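Local coordinates for protein flavodoxin (Streptococcus pneumoniae serotype 4, PDB 5LJL) that probably serves as a low-potential electron donor to a number of redox enzymes, carrying its electrons on a bound FMN cofactor, at residues A[13-18]-A[124-129]; A[71-76]-A[107-112]. All coordinates share one frame; numbering follows the deposited sequence.

Overall arrangement
Both contacts belong to one flavodoxin fold, a five-stranded parallel sheet of strand order 2-1-3-4-5 with helices on both faces. Contact 1 lies at the surface, where the first turn of helix 15-29, just after the phosphate-binding loop, meets the residues following edge strand 116-125; a phosphate ion occupies that loop. Contact 2 is a buried pairing of helices 67-77 and 101-113. The two lie on opposite sides of the chain's centre, their own centres 22 Å apart and their nearest atoms about 12 Å apart. They do not touch, but helix 101-113 is followed in the chain by strand 116-125, and contact 2 is nested within the chain loop that contact 1 closes.

Contact 1 of 2, residues A[13-18]-A[124-129]; sequences TGNTEE and VDLSAE. With PO4 (phosphate ion), chain B.
Asn15 meets the carbonyl of Leu126 and the CA and CB of Ser127 beside the phosphate-binding loop of the flavodoxin fold, where the first turn of helix 15-29 passes the loop that follows edge strand 116-125. No direct hydrogen bond joins the two segments. Asn15 CB lies 3.6 Å from Leu126 O, and Asn15 OD1 comes within 3.5 Å of Ser127 CB. With CG anti to the carbonyl carbon (chi1 -65°), the Asn15 amide is set between segment 124-129 and the anion. A water bridges the gap further on: it donates to Asn15 O and Glu18 OE2 and accepts from Ala128 N, tying the first helical turn to the loop after the strand.

Beside the Asn15 backbone N, CB and ND2, a phosphate ion, probably from the crystallisation liquor, sits at the helix N-terminus, where the helix dipole would probably help hold it. This loop is where flavodoxins bind the FMN phosphate, so the ion probably mimics that group. Its O2 takes hydrogen bonds from Thr13 OG1 (2.7 Å) and Asn15 N (2.9 Å), besides a weak one from Thr13 N. The same Thr13 N donates almost straight to O4, at 171°, and Thr16 OG1 reaches O3. Ser11 OG and Met12 N add further bonds. In the second shell, Ser91 OG bonds Leu126 O, the carbonyl against which Asn15 CB rests, and Gly14 occupies the N-cap position. Thr16 N closes the grip, bonding phosphate O1 at 2.8 Å.

Contact 2 of 2, residues A[71-76]-A[107-112]; sequences DFYEDL and DRVFVS
Two helices of the flavodoxin alpha/beta sandwich, 67-77 and 101-113, pack side by side here through a small apolar cluster. Their segments 71-76 and 107-112 run nearly parallel, with axes 10.4 Å apart and 25° between their directions, and no hydrogen bond crosses between them. Val109 is the central side chain, pointing toward the other helix and meeting both Tyr73 and Leu76.

Tyr73 meets Val109 through ring atoms CD1, CE1 and CZ: CE1 is 3.5 Å from Val109 CB. The branch Val109 CG2 lies over a face of that ring, offset toward the rim, in a CH-pi contact 4.2 Å from the Tyr73 centroid. The other branch, Val109 CG1, stands 3.7 Å from Leu76 CD2 and also touches Tyr73 CE1. A chi1 of 81° puts CG1 of Val109 between the backbone N and carbonyl carbon, and CG2 anti to the N.

Deeper toward the sheet, Leu76 crosses Phe110 at about a right angle. One methyl, Leu76 CD2, sits over the centre of one face of the Phe110 ring in a CH-pi contact, 12° off the normal, while the other methyl, CD1, approaches ring atom CE1. Phe110 also stacks with Tyr86 and rests on Ala53, Val55 and Val88, so its ring links this interhelical cluster to strands 52-56 and 85-92. Phe106, from the preceding turn of helix 101-113, touches both Phe72 and Leu76 and extends the apolar interface. One turn beyond Val109, the side chain of Ser112 folds back on its own helix: OG donates to Val109 O at 2.7 Å, tilted 18° from the carbonyl plane.

Contact 1 of 2, residues A[13-18]-A[124-129]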
loop_
_atom_site.group_PDB
_atom_site.type_symbol
_atom_site.label_atom_id
_atom_site.label_comp_id
_atom_site.label_asym_id
_atom_site.label_seq_id
_atom_site.Cartn_x
_atom_site.Cartn_y
_atom_site.Cartn_z
ATOM N N THR A 13 3.812 14.342 5.118
ATOM C CA THR A 13 3.977 14.738 6.519
ATOM C C THR A 13 4.194 13.514 7.468
ATOM O O THR A 13 4.078 13.618 8.677
ATOM C CB THR A 13 2.850 15.694 7.049
ATOM O OG1 THR A 13 1.552 15.131 6.795
ATOM C CG2 THR A 13 2.901 17.020 6.391
ATOM N N GLY A 14 4.701 12.407 6.895
ATOM C CA GLY A 14 5.165 11.250 7.688
ATOM C C GLY A 14 4.165 10.201 8.108
ATOM O O GLY A 14 4.563 9.096 8.520
ATOM N N ASN A 15 2.883 10.509 8.040
ATOM C CA ASN A 15 1.900 9.569 8.570
ATOM C C ASN A 15 1.870 8.297 7.782
ATOM O O ASN A 15 1.762 7.165 8.342
ATOM C CB ASN A 15 0.516 10.160 8.634
ATOM C CG ASN A 15 0.422 11.312 9.622
ATOM O OD1 ASN A 15 1.062 11.294 10.664
ATOM N ND2 ASN A 15 -0.319 12.307 9.285
ATOM N N THR A 16 1.866 8.440 6.460
ATOM C CA THR A 16 1.784 7.299 5.592
ATOM C C THR A 16 3.024 6.467 5.639
ATOM O O THR A 16 2.939 5.248 5.580
ATOM C CB THR A 16 1.351 7.690 4.138
ATOM O OG1 THR A 16 0.094 8.392 4.217
ATOM C CG2 THR A 16 1.200 6.468 3.270
ATOM N N GLU A 17 4.206 7.086 5.802
ATOM C CA GLU A 17 5.423 6.326 5.998
ATOM C C GLU A 17 5.384 5.440 7.267
ATOM O O GLU A 17 5.731 4.224 7.210
ATOM C CB GLU A 17 6.725 7.174 5.969
ATOM C CG GLU A 17 7.941 6.308 6.049
ATOM C CD GLU A 17 9.278 6.990 5.951
ATOM O OE1 GLU A 17 9.351 8.226 5.799
ATOM O OE2 GLU A 17 10.273 6.185 5.971
ATOM N N GLU A 18 4.851 5.999 8.331
ATOM C CA GLU A 18 4.755 5.305 9.605
ATOM C C GLU A 18 3.818 4.077 9.471
ATOM O O GLU A 18 4.097 2.990 9.978
ATOM C CB GLU A 18 4.178 6.219 10.660
ATOM C CG GLU A 18 4.070 5.538 11.974
ATOM C CD GLU A 18 3.884 6.483 13.106
ATOM O OE1 GLU A 18 4.553 6.236 14.132
ATOM O OE2 GLU A 18 3.068 7.432 12.967
ATOM N N VAL A 124 -6.588 5.449 7.444
ATOM C CA VAL A 124 -6.242 5.991 8.764
ATOM C C VAL A 124 -6.426 7.515 8.686
ATOM O O VAL A 124 -5.974 8.181 7.761
ATOM C CB VAL A 124 -4.795 5.679 9.118
ATOM C CG1 VAL A 124 -4.335 6.382 10.404
ATOM C CG2 VAL A 124 -4.555 4.139 9.148
ATOM N N ASP A 125 -7.090 8.073 9.682
ATOM C CA ASP A 125 -7.245 9.553 9.751
ATOM C C ASP A 125 -5.974 10.141 10.338
ATOM O O ASP A 125 -5.661 9.882 11.510
ATOM C CB ASP A 125 -8.457 9.881 10.641
ATOM C CG ASP A 125 -9.067 11.289 10.320
ATOM O OD1 ASP A 125 -10.202 11.522 10.713
ATOM O OD2 ASP A 125 -8.461 12.107 9.636
ATOM N N LEU A 126 -5.195 10.873 9.525
ATOM C CA LEU A 126 -3.971 11.491 10.035
ATOM C C LEU A 126 -3.041 10.488 10.714
ATOM O O LEU A 126 -2.667 9.435 10.053
ATOM C CB LEU A 126 -4.314 12.737 10.902
ATOM C CG LEU A 126 -4.962 13.860 10.131
ATOM C CD1 LEU A 126 -5.377 15.036 11.042
ATOM C CD2 LEU A 126 -4.123 14.326 8.999
ATOM N N SER A 127 -2.592 10.719 11.957
ATOM C CA SER A 127 -1.557 9.788 12.487
ATOM C C SER A 127 -2.247 8.554 13.041
ATOM O O SER A 127 -3.386 8.607 13.421
ATOM C CB SER A 127 -0.684 10.408 13.569
ATOM O OG SER A 127 -1.529 10.820 14.632
ATOM N N ALA A 128 -1.523 7.445 13.035
ATOM C CA ALA A 128 -2.060 6.165 13.533
ATOM C C ALA A 128 -2.094 6.144 15.043
ATOM O O ALA A 128 -1.083 6.472 15.680
ATOM C CB ALA A 128 -1.201 5.023 13.042
ATOM N N GLU A 129 -3.232 5.746 15.593
ATOM C CA GLU A 129 -3.399 5.468 17.021
ATOM C C GLU A 129 -3.381 3.961 17.151
ATOM O O GLU A 129 -3.301 3.237 16.146
ATOM C CB GLU A 129 -4.669 6.032 17.519
ATOM C CG GLU A 129 -4.673 7.569 17.470
ATOM C CD GLU A 129 -5.059 8.105 18.783
ATOM O OE1 GLU A 129 -6.267 7.866 19.086
ATOM O OE2 GLU A 129 -4.172 8.612 19.546
HETATM P P PO4 B . 1.148 11.863 5.070
HETATM O O1 PO4 B . 2.045 10.719 4.800
HETATM O O2 PO4 B . 1.426 12.477 6.428
HETATM O O3 PO4 B . -0.270 11.432 5.010
HETATM O O4 PO4 B . 1.357 12.892 4.071
HETATM O O HOH W 1 0.835 7.347 11.264
#

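Contact 2 of 2, residues A[71-76]-A[107-112]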
loop_
_atom_site.group_PDB
_atom_site.type_symbol
_atom_site.label_atom_id
_atom_site.label_comp_id
_atom_site.label_asym_id
_atom_site.label_seq_id
_atom_site.Cartn_x
_atom_site.Cartn_y
_atom_site.Cartn_z
ATOM N N ASP A 71 3.486 8.954 -12.025
ATOM C CA ASP A 71 4.285 8.065 -12.871
ATOM C C ASP A 71 4.239 6.577 -12.468
ATOM O O ASP A 71 4.154 5.698 -13.282
ATOM C CB ASP A 71 5.750 8.509 -12.829
ATOM C CG ASP A 71 6.149 9.194 -14.050
ATOM O OD1 ASP A 71 7.084 8.661 -14.683
ATOM O OD2 ASP A 71 5.506 10.192 -14.444
ATOM N N PHE A 72 4.295 6.324 -11.148
ATOM C CA PHE A 72 4.240 4.990 -10.595
ATOM C C PHE A 72 2.858 4.347 -10.950
ATOM O O PHE A 72 2.780 3.207 -11.319
ATOM C CB PHE A 72 4.465 5.081 -9.073
ATOM C CG PHE A 72 4.577 3.729 -8.419
ATOM C CD1 PHE A 72 5.784 3.071 -8.367
ATOM C CD2 PHE A 72 3.434 3.076 -7.948
ATOM C CE1 PHE A 72 5.916 1.821 -7.811
ATOM C CE2 PHE A 72 3.535 1.804 -7.405
ATOM C CZ PHE A 72 4.776 1.165 -7.342
ATOM N N TYR A 73 1.784 5.120 -10.766
ATOM C CA TYR A 73 0.421 4.663 -11.113
ATOM C C TYR A 73 0.359 4.278 -12.607
ATOM O O TYR A 73 -0.250 3.267 -12.943
ATOM C CB TYR A 73 -0.634 5.709 -10.763
ATOM C CG TYR A 73 -2.082 5.439 -11.156
ATOM C CD1 TYR A 73 -2.984 4.992 -10.237
ATOM C CD2 TYR A 73 -2.550 5.735 -12.445
ATOM C CE1 TYR A 73 -4.291 4.722 -10.588
ATOM C CE2 TYR A 73 -3.856 5.495 -12.822
ATOM C CZ TYR A 73 -4.728 4.988 -11.918
ATOM O OH TYR A 73 -6.025 4.827 -12.343
ATOM N N GLU A 74 0.895 5.152 -13.470
ATOM C CA GLU A 74 0.872 4.879 -14.908
ATOM C C GLU A 74 1.588 3.602 -15.237
ATOM O O GLU A 74 1.065 2.776 -16.029
ATOM C CB GLU A 74 1.474 6.073 -15.729
ATOM C CG GLU A 74 0.580 7.313 -15.625
ATOM C CD GLU A 74 1.188 8.616 -16.155
ATOM O OE1 GLU A 74 2.269 8.555 -16.740
ATOM O OE2 GLU A 74 0.603 9.697 -15.964
ATOM N N ASP A 75 2.787 3.459 -14.666
ATOM C CA ASP A 75 3.543 2.258 -14.888
ATOM C C ASP A 75 2.838 1.010 -14.358
ATOM O O ASP A 75 2.790 -0.040 -15.065
ATOM C CB ASP A 75 4.975 2.353 -14.322
ATOM C CG ASP A 75 5.843 3.418 -14.994
ATOM O OD1 ASP A 75 5.477 3.901 -16.096
ATOM O OD2 ASP A 75 6.865 3.822 -14.356
ATOM N N LEU A 76 2.268 1.110 -13.152
ATOM C CA LEU A 76 1.545 -0.017 -12.586
ATOM C C LEU A 76 0.301 -0.429 -13.444
ATOM O O LEU A 76 0.073 -1.644 -13.678
ATOM C CB LEU A 76 1.139 0.305 -11.142
ATOM C CG LEU A 76 0.277 -0.697 -10.420
ATOM C CD1 LEU A 76 0.945 -2.056 -10.269
ATOM C CD2 LEU A 76 -0.135 -0.154 -9.052
ATOM N N ASP A 107 -6.509 0.803 -5.222
ATOM C CA ASP A 107 -7.241 -0.487 -5.182
ATOM C C ASP A 107 -7.705 -0.830 -6.612
ATOM O O ASP A 107 -7.489 -1.954 -7.109
ATOM C CB ASP A 107 -8.386 -0.380 -4.177
ATOM C CG ASP A 107 -9.157 -1.655 -4.011
ATOM O OD1 ASP A 107 -8.812 -2.702 -4.533
ATOM O OD2 ASP A 107 -10.124 -1.582 -3.257
ATOM N N ARG A 108 -8.318 0.137 -7.308
ATOM C CA ARG A 108 -8.854 -0.107 -8.656
ATOM C C ARG A 108 -7.795 -0.400 -9.683
ATOM O O ARG A 108 -7.966 -1.306 -10.510
ATOM C CB ARG A 108 -9.748 1.068 -9.093
ATOM C CG ARG A 108 -10.994 1.200 -8.257
ATOM C CD ARG A 108 -12.116 0.223 -8.655
ATOM N NE ARG A 108 -13.430 0.657 -8.075
ATOM C CZ ARG A 108 -14.653 0.554 -8.642
ATOM N NH1 ARG A 108 -14.836 0.022 -9.855
ATOM N NH2 ARG A 108 -15.719 1.016 -7.983
ATOM N N VAL A 109 -6.689 0.331 -9.659
ATOM C CA VAL A 109 -5.612 0.054 -10.571
ATOM C C VAL A 109 -5.024 -1.335 -10.366
ATOM O O VAL A 109 -4.728 -2.059 -11.364
ATOM C CB VAL A 109 -4.574 1.215 -10.669
ATOM C CG1 VAL A 109 -3.598 1.175 -9.545
ATOM C CG2 VAL A 109 -3.803 1.094 -11.987
ATOM N N PHE A 110 -4.868 -1.769 -9.101
ATOM C CA PHE A 110 -4.448 -3.141 -8.849
ATOM C C PHE A 110 -5.446 -4.218 -9.414
ATOM O O PHE A 110 -4.994 -5.207 -10.059
ATOM C CB PHE A 110 -4.211 -3.391 -7.372
ATOM C CG PHE A 110 -2.810 -3.064 -6.909
ATOM C CD1 PHE A 110 -1.714 -3.775 -7.382
ATOM C CD2 PHE A 110 -2.639 -2.167 -5.862
ATOM C CE1 PHE A 110 -0.455 -3.530 -6.878
ATOM C CE2 PHE A 110 -1.367 -1.966 -5.289
ATOM C CZ PHE A 110 -0.272 -2.632 -5.826
ATOM N N VAL A 111 -6.721 -3.965 -9.248
ATOM C CA VAL A 111 -7.772 -4.874 -9.793
ATOM C C VAL A 111 -7.503 -5.006 -11.322
ATOM O O VAL A 111 -7.518 -6.141 -11.869
ATOM C CB VAL A 111 -9.173 -4.357 -9.626
ATOM C CG1 VAL A 111 -10.120 -5.238 -10.453
ATOM C CG2 VAL A 111 -9.625 -4.379 -8.188
ATOM N N SER A 112 -7.243 -3.863 -11.950
ATOM C CA SER A 112 -7.064 -3.834 -13.436
ATOM C C SER A 112 -5.882 -4.662 -13.935
ATOM O O SER A 112 -5.927 -5.104 -15.074
ATOM C CB SER A 112 -7.051 -2.399 -13.966
ATOM O OG SER A 112 -5.789 -1.722 -13.868
#